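Putative oxidoreductase (Klebsiella pneumoniae subsp. pneumoniae MGH 78578, PDB 3E82) probably acts as an NAD(P)-dependent oxidoreductase of the Gfo/Idh/MocA family, joining a nucleotide-binding Rossmann domain to a C-terminal alpha/beta domain. Local coordinates at residues D103-E106 / A107-I111; A325-A328 / V329-A333; L345-S348 / D349-N353. All blocks are in the same frame, centred on the assembly; numbering follows the deposited sequence.

Three local contacts meet where helix 104-116, helix 320-339 and the start of helix 349-356 come together. Contact 1 opens helix 104-116 of the Rossmann domain, contact 2 is the middle of helix 320-339 in the C-terminal region, and contact 3 is the turn that starts helix 349-356; they follow one another along the chain. Their centres lie 12 to 13 Å apart, and each touches the other two. Met104 packs against Met327, Ala328 and Glu331, Arg108 forms a salt bridge with Glu351, and Leu345 and Leu347 cover Ala328, Val329 and Ala332. Residues 345-353 thus touch both helices, at a place where the Rossmann domain meets the C-terminal part of the chain.

Contact 1. Residues D103-E106 / A107-I111; sequences DMQE and ARELI
Met104 and Arg108 meet one turn apart at the start of helix 104-116, the helix of the beta-alpha-beta unit between strands 93-96 and 121-123 of the Rossmann fold. The chain of Met104, a selenomethionine, bends at its last torsion (chi3 76°), which brings its CE to 3.7 Å from Arg108 NH2, and the two side chains run aslant of each other. Beyond this touch the arginine has stronger partners: its guanidinium makes a salt bridge to Glu351 and donates to the carbonyl of Asp346, while Met104 lies against helix 320-339.

On another side of the helix Gln105 and Glu109 run alongside and point the same way, with amide and carboxylate planes turned 53° apart and Gln105 NE2 3.9 Å from Glu109 OE2. Glu106 OE2 lies 4.5 Å from Glu109 OE1, a like-charged approach that the salt bridge from Glu109 to Arg85 of helix 80-89 would be expected to ease. Main-chain bonds of the i to i+4 kind run through the turn, among them Arg108 N to Met104 O at 2.9 Å. The first turn is closed by Asp103 as N-cap, whose OD1 accepts from Glu106 N at 2.9 Å, nearly in line with its own C-O bond.

Contact 2. Residues A325-A328 / V329-A333; sequences AVMA and VLEAA
Leu330 N donates to Val326 O at 2.8 Å, the shortest of four successive i to i+4 bonds that join 325-328 to 329-333. Glu331 N follows with a bond to Met327 O of 2.9 Å and the straightest N-H approach of the set, 168°. Ala332 N reaches Ala328 O, and Val329 N binds Ala325 O at a slightly longer 3.1 Å. The carbonyl O of Leu330 also accepts from the indole NE1 of Trp177 on helix 176-192.

Beyond the backbone, Met327 and Glu331 lie side by side, one turn apart and pointing the same way. Met327 CE, the methyl of the selenomethionine, is turned by a bend at chi3 (56°) to 4.0 Å from Glu331 OE2. Glu331 CG, anti to its own carbonyl carbon (chi1 -57°), lies 3.1 Å from Met327 O, and the chain runs on extended from there. Both side chains also touch Met104 of helix 104-116. Val329 directs one branch back along the helix, CG2 lying 3.4 Å from Ala325 O, and Leu330 CB rests against the carbonyls of Val326 and Met327. Ala328 and Ala332 offer small methyls to Leu347 and Leu345 respectively, and Val329 reaches Ile185 and Leu219. The arrangement is a regular, mostly buried alpha helix in the C-terminal part of a Gfo/Idh/MocA protein, in contact with both the Rossmann-domain helix 104-116 and helix 176-192.

Contact 3. Residues L345-S348 / D349-N353; sequences LDLS and DDERN
Glu351 OE1 accepts from Ser348 N at 2.8 Å, the donor standing above the carboxylate plane by 42°. The return bond runs from Glu351 N to Ser348 OG at 3.2 Å. Placed between its own backbone N and carbonyl carbon (chi1 66°), the hydroxyl faces the first turn of helix 349-356. Ser348 OG is also hydrogen-bonded to a water 2.8 Å away, which donates weakly to Glu351 OE2. The reciprocal pair is a capping box, with Ser348 as N-cap, and it marks the point where the loop after helix 320-339 becomes helix 349-356. Glu351 OE2 has its stronger partner in Arg108 of helix 104-116.

Leu347 crosses Glu351 at about a right angle, Leu347 CB lying 3.7 Å from Glu351 OE1. The same CB lies over one face of the Arg352 guanidinium, near its rim. Extended from CG to NE, the arginine runs back along the loop: NE makes a weak bond to Leu347 O, and a water at the guanidinium edge, in its plane, accepts from Arg352 NH2 at 2.8 Å and from Leu345 N at 2.7 Å.

Contact 1. Residues D103-E106 / A107-I111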
loop_
_atom_site.group_PDB
_atom_site.type_symbol
_atom_site.label_atom_id
_atom_site.label_comp_id
_atom_site.label_asym_id
_atom_site.label_seq_id
_atom_site.Cartn_x
_atom_site.Cartn_y
_atom_site.Cartn_z
ATOM N N ASP B 103 -22.284 -0.995 17.932
ATOM C CA ASP B 103 -21.342 -1.956 18.498
ATOM C C ASP B 103 -21.750 -3.367 18.119
ATOM O O ASP B 103 -22.891 -3.605 17.726
ATOM C CB ASP B 103 -21.194 -1.817 20.026
ATOM C CG ASP B 103 -22.429 -2.259 20.804
ATOM O OD1 ASP B 103 -23.261 -3.034 20.284
ATOM O OD2 ASP B 103 -22.549 -1.835 21.975
HETATM N N MSE B 104 -20.825 -4.308 18.244
HETATM C CA MSE B 104 -21.113 -5.677 17.850
HETATM C C MSE B 104 -22.131 -6.463 18.663
HETATM O O MSE B 104 -22.859 -7.281 18.101
HETATM C CB MSE B 104 -19.807 -6.450 17.727
HETATM C CG MSE B 104 -18.963 -5.914 16.581
HETATM SE SE MSE B 104 -17.375 -6.944 16.297
HETATM C CE MSE B 104 -18.176 -8.477 15.410
ATOM N N GLN B 105 -22.213 -6.229 19.970
ATOM C CA GLN B 105 -23.197 -6.986 20.730
ATOM C C GLN B 105 -24.622 -6.668 20.257
ATOM O O GLN B 105 -25.438 -7.571 20.122
ATOM C CB GLN B 105 -23.047 -6.762 22.251
ATOM C CG GLN B 105 -23.616 -5.487 22.825
ATOM C CD GLN B 105 -23.830 -5.581 24.349
ATOM O OE1 GLN B 105 -22.930 -5.969 25.095
ATOM N NE2 GLN B 105 -25.025 -5.220 24.802
ATOM N N GLU B 106 -24.922 -5.402 19.972
ATOM C CA GLU B 106 -26.264 -5.064 19.509
ATOM C C GLU B 106 -26.500 -5.668 18.127
ATOM O O GLU B 106 -27.610 -6.103 17.819
ATOM C CB GLU B 106 -26.477 -3.549 19.468
ATOM C CG GLU B 106 -26.242 -2.871 20.815
ATOM C CD GLU B 106 -27.281 -1.806 21.141
ATOM O OE1 GLU B 106 -27.744 -1.105 20.212
ATOM O OE2 GLU B 106 -27.624 -1.664 22.338
ATOM N N ALA B 107 -25.461 -5.705 17.296
ATOM C CA ALA B 107 -25.610 -6.304 15.973
ATOM C C ALA B 107 -26.004 -7.771 16.186
ATOM O O ALA B 107 -26.944 -8.271 15.576
ATOM C CB ALA B 107 -24.295 -6.216 15.198
ATOM N N ARG B 108 -25.290 -8.456 17.072
ATOM C CA ARG B 108 -25.589 -9.860 17.334
ATOM C C ARG B 108 -26.996 -10.033 17.884
ATOM O O ARG B 108 -27.681 -11.007 17.560
ATOM C CB ARG B 108 -24.571 -10.460 18.309
ATOM C CG ARG B 108 -23.196 -10.644 17.694
ATOM C CD ARG B 108 -22.258 -11.460 18.576
ATOM N NE ARG B 108 -21.052 -11.838 17.841
ATOM C CZ ARG B 108 -19.880 -11.219 17.933
ATOM N NH1 ARG B 108 -19.732 -10.181 18.746
ATOM N NH2 ARG B 108 -18.856 -11.623 17.189
ATOM N N GLU B 109 -27.428 -9.085 18.711
ATOM C CA GLU B 109 -28.763 -9.162 19.287
ATOM C C GLU B 109 -29.809 -9.039 18.181
ATOM O O GLU B 109 -30.782 -9.788 18.169
ATOM C CB GLU B 109 -28.953 -8.073 20.352
ATOM C CG GLU B 109 -27.942 -8.182 21.497
ATOM C CD GLU B 109 -28.185 -7.185 22.625
ATOM O OE1 GLU B 109 -28.612 -6.039 22.341
ATOM O OE2 GLU B 109 -27.927 -7.548 23.795
ATOM N N LEU B 110 -29.596 -8.118 17.241
ATOM C CA LEU B 110 -30.534 -7.944 16.132
ATOM C C LEU B 110 -30.599 -9.196 15.257
ATOM O O LEU B 110 -31.680 -9.615 14.844
ATOM C CB LEU B 110 -30.153 -6.728 15.279
ATOM C CG LEU B 110 -30.319 -5.374 15.975
ATOM C CD1 LEU B 110 -30.050 -4.253 14.990
ATOM C CD2 LEU B 110 -31.746 -5.251 16.534
ATOM N N ILE B 111 -29.443 -9.793 14.979
ATOM C CA ILE B 111 -29.397 -11.005 14.172
ATOM C C ILE B 111 -30.253 -12.092 14.835
ATOM O O ILE B 111 -31.090 -12.721 14.179
ATOM C CB ILE B 111 -27.935 -11.494 13.998
ATOM C CG1 ILE B 111 -27.154 -10.480 13.145
ATOM C CG2 ILE B 111 -27.908 -12.872 13.323
ATOM C CD1 ILE B 111 -25.673 -10.802 12.980
#

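Contact 2. Residues A325-A328 / V329-A333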
loop_
_atom_site.group_PDB
_atom_site.type_symbol
_atom_site.label_atom_id
_atom_site.label_comp_id
_atom_site.label_asym_id
_atom_site.label_seq_id
_atom_site.Cartn_x
_atom_site.Cartn_y
_atom_site.Cartn_z
ATOM N N ALA B 325 -19.354 -9.265 10.038
ATOM C CA ALA B 325 -17.979 -9.568 9.652
ATOM C C ALA B 325 -17.238 -8.275 9.291
ATOM O O ALA B 325 -16.098 -8.088 9.675
ATOM C CB ALA B 325 -17.973 -10.527 8.462
ATOM N N VAL B 326 -17.900 -7.390 8.548
ATOM C CA VAL B 326 -17.300 -6.109 8.165
ATOM C C VAL B 326 -16.981 -5.324 9.434
ATOM O O VAL B 326 -15.900 -4.750 9.572
ATOM C CB VAL B 326 -18.266 -5.281 7.293
ATOM C CG1 VAL B 326 -17.761 -3.835 7.162
ATOM C CG2 VAL B 326 -18.407 -5.929 5.926
HETATM N N MSE B 327 -17.928 -5.312 10.371
HETATM C CA MSE B 327 -17.732 -4.591 11.623
HETATM C C MSE B 327 -16.531 -5.159 12.371
HETATM O O MSE B 327 -15.746 -4.416 12.949
HETATM C CB MSE B 327 -18.989 -4.682 12.503
HETATM C CG MSE B 327 -20.172 -3.868 11.993
HETATM SE SE MSE B 327 -21.679 -3.933 13.243
HETATM C CE MSE B 327 -20.753 -3.275 14.821
ATOM N N ALA B 328 -16.383 -6.478 12.339
ATOM C CA ALA B 328 -15.273 -7.129 13.025
ATOM C C ALA B 328 -13.932 -6.663 12.462
ATOM O O ALA B 328 -13.007 -6.341 13.214
ATOM C CB ALA B 328 -15.399 -8.633 12.900
ATOM N N VAL B 329 -13.836 -6.619 11.138
ATOM C CA VAL B 329 -12.606 -6.179 10.476
ATOM C C VAL B 329 -12.376 -4.697 10.762
ATOM O O VAL B 329 -11.265 -4.265 11.068
ATOM C CB VAL B 329 -12.702 -6.385 8.943
ATOM C CG1 VAL B 329 -11.475 -5.793 8.253
ATOM C CG2 VAL B 329 -12.840 -7.879 8.633
ATOM N N LEU B 330 -13.448 -3.926 10.656
ATOM C CA LEU B 330 -13.388 -2.497 10.896
ATOM C C LEU B 330 -12.783 -2.222 12.276
ATOM O O LEU B 330 -11.841 -1.442 12.405
ATOM C CB LEU B 330 -14.800 -1.907 10.809
ATOM C CG LEU B 330 -14.892 -0.419 10.483
ATOM C CD1 LEU B 330 -14.484 -0.202 9.030
ATOM C CD2 LEU B 330 -16.332 0.077 10.724
ATOM N N GLU B 331 -13.318 -2.876 13.302
ATOM C CA GLU B 331 -12.829 -2.689 14.662
ATOM C C GLU B 331 -11.436 -3.265 14.874
ATOM O O GLU B 331 -10.618 -2.673 15.569
ATOM C CB GLU B 331 -13.816 -3.307 15.656
ATOM C CG GLU B 331 -15.224 -2.724 15.501
ATOM C CD GLU B 331 -16.172 -3.154 16.599
ATOM O OE1 GLU B 331 -15.809 -4.060 17.378
ATOM O OE2 GLU B 331 -17.284 -2.581 16.669
ATOM N N ALA B 332 -11.167 -4.421 14.277
ATOM C CA ALA B 332 -9.854 -5.036 14.407
ATOM C C ALA B 332 -8.776 -4.080 13.879
ATOM O O ALA B 332 -7.703 -3.961 14.471
ATOM C CB ALA B 332 -9.811 -6.353 13.643
ATOM N N ALA B 333 -9.065 -3.393 12.777
ATOM C CA ALA B 333 -8.101 -2.453 12.195
ATOM C C ALA B 333 -7.815 -1.317 13.169
ATOM O O ALA B 333 -6.676 -0.863 13.290
ATOM C CB ALA B 333 -8.631 -1.879 10.875
#

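Contact 3. Residues L345-S348 / D349-N353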
loop_
_atom_site.group_PDB
_atom_site.type_symbol
_atom_site.label_atom_id
_atom_site.label_comp_id
_atom_site.label_asym_id
_atom_site.label_seq_id
_atom_site.Cartn_x
_atom_site.Cartn_y
_atom_site.Cartn_z
ATOM N N LEU B 345 -10.038 -11.521 14.190
ATOM C CA LEU B 345 -11.430 -11.057 14.262
ATOM C C LEU B 345 -12.219 -11.645 15.430
ATOM O O LEU B 345 -12.078 -12.823 15.761
ATOM C CB LEU B 345 -12.167 -11.370 12.956
ATOM C CG LEU B 345 -11.483 -10.984 11.640
ATOM C CD1 LEU B 345 -12.440 -11.243 10.488
ATOM C CD2 LEU B 345 -11.074 -9.516 11.666
ATOM N N ASP B 346 -13.060 -10.821 16.049
ATOM C CA ASP B 346 -13.860 -11.275 17.179
ATOM C C ASP B 346 -15.220 -11.803 16.729
ATOM O O ASP B 346 -16.249 -11.153 16.924
ATOM C CB ASP B 346 -14.041 -10.141 18.193
ATOM C CG ASP B 346 -14.723 -10.604 19.472
ATOM O OD1 ASP B 346 -14.786 -11.835 19.709
ATOM O OD2 ASP B 346 -15.186 -9.734 20.244
ATOM N N LEU B 347 -15.201 -12.986 16.119
ATOM C CA LEU B 347 -16.402 -13.659 15.623
ATOM C C LEU B 347 -16.408 -15.070 16.215
ATOM O O LEU B 347 -15.358 -15.695 16.347
ATOM C CB LEU B 347 -16.375 -13.761 14.094
ATOM C CG LEU B 347 -16.303 -12.484 13.249
ATOM C CD1 LEU B 347 -15.997 -12.828 11.782
ATOM C CD2 LEU B 347 -17.620 -11.737 13.359
ATOM N N SER B 348 -17.588 -15.566 16.570
ATOM C CA SER B 348 -17.710 -16.896 17.147
ATOM C C SER B 348 -17.530 -17.995 16.100
ATOM O O SER B 348 -17.513 -17.733 14.898
ATOM C CB SER B 348 -19.076 -17.045 17.805
ATOM O OG SER B 348 -20.103 -16.995 16.835
ATOM N N ASP B 349 -17.398 -19.232 16.561
ATOM C CA ASP B 349 -17.229 -20.354 15.649
ATOM C C ASP B 349 -18.447 -20.531 14.759
ATOM O O ASP B 349 -18.316 -20.823 13.574
ATOM C CB ASP B 349 -16.971 -21.632 16.439
ATOM C CG ASP B 349 -15.618 -21.627 17.106
ATOM O OD1 ASP B 349 -14.602 -21.769 16.393
ATOM O OD2 ASP B 349 -15.567 -21.464 18.343
ATOM N N ASP B 350 -19.634 -20.346 15.325
ATOM C CA ASP B 350 -20.853 -20.489 14.547
ATOM C C ASP B 350 -20.967 -19.375 13.503
ATOM O O ASP B 350 -21.495 -19.590 12.408
ATOM C CB ASP B 350 -22.079 -20.495 15.467
ATOM C CG ASP B 350 -22.086 -21.682 16.425
ATOM O OD1 ASP B 350 -21.449 -22.714 16.107
ATOM O OD2 ASP B 350 -22.736 -21.589 17.491
ATOM N N GLU B 351 -20.475 -18.188 13.836
ATOM C CA GLU B 351 -20.524 -17.080 12.891
ATOM C C GLU B 351 -19.550 -17.368 11.748
ATOM O O GLU B 351 -19.853 -17.118 10.581
ATOM C CB GLU B 351 -20.184 -15.764 13.602
ATOM C CG GLU B 351 -21.299 -15.321 14.550
ATOM C CD GLU B 351 -20.887 -14.232 15.521
ATOM O OE1 GLU B 351 -19.671 -13.982 15.679
ATOM O OE2 GLU B 351 -21.793 -13.635 16.147
ATOM N N ARG B 352 -18.394 -17.924 12.093
ATOM C CA ARG B 352 -17.381 -18.272 11.101
ATOM C C ARG B 352 -17.863 -19.392 10.188
ATOM O O ARG B 352 -17.586 -19.377 8.988
ATOM C CB ARG B 352 -16.094 -18.710 11.789
ATOM C CG ARG B 352 -15.384 -17.605 12.531
ATOM C CD ARG B 352 -14.376 -18.199 13.493
ATOM N NE ARG B 352 -13.638 -17.176 14.221
ATOM C CZ ARG B 352 -12.734 -16.381 13.664
ATOM N NH1 ARG B 352 -12.459 -16.499 12.370
ATOM N NH2 ARG B 352 -12.105 -15.470 14.399
ATOM N N ASN B 353 -18.572 -20.367 10.755
ATOM C CA ASN B 353 -19.089 -21.483 9.964
ATOM C C ASN B 353 -20.034 -20.926 8.925
ATOM O O ASN B 353 -19.949 -21.252 7.740
ATOM C CB ASN B 353 -19.865 -22.476 10.835
ATOM C CG ASN B 353 -18.985 -23.183 11.841
ATOM O OD1 ASN B 353 -17.772 -23.281 11.661
ATOM N ND2 ASN B 353 -19.599 -23.699 12.906
HETATM O O HOH W 1 -9.740 -14.148 13.630
HETATM O O HOH W 2 -22.416 -16.064 18.092
#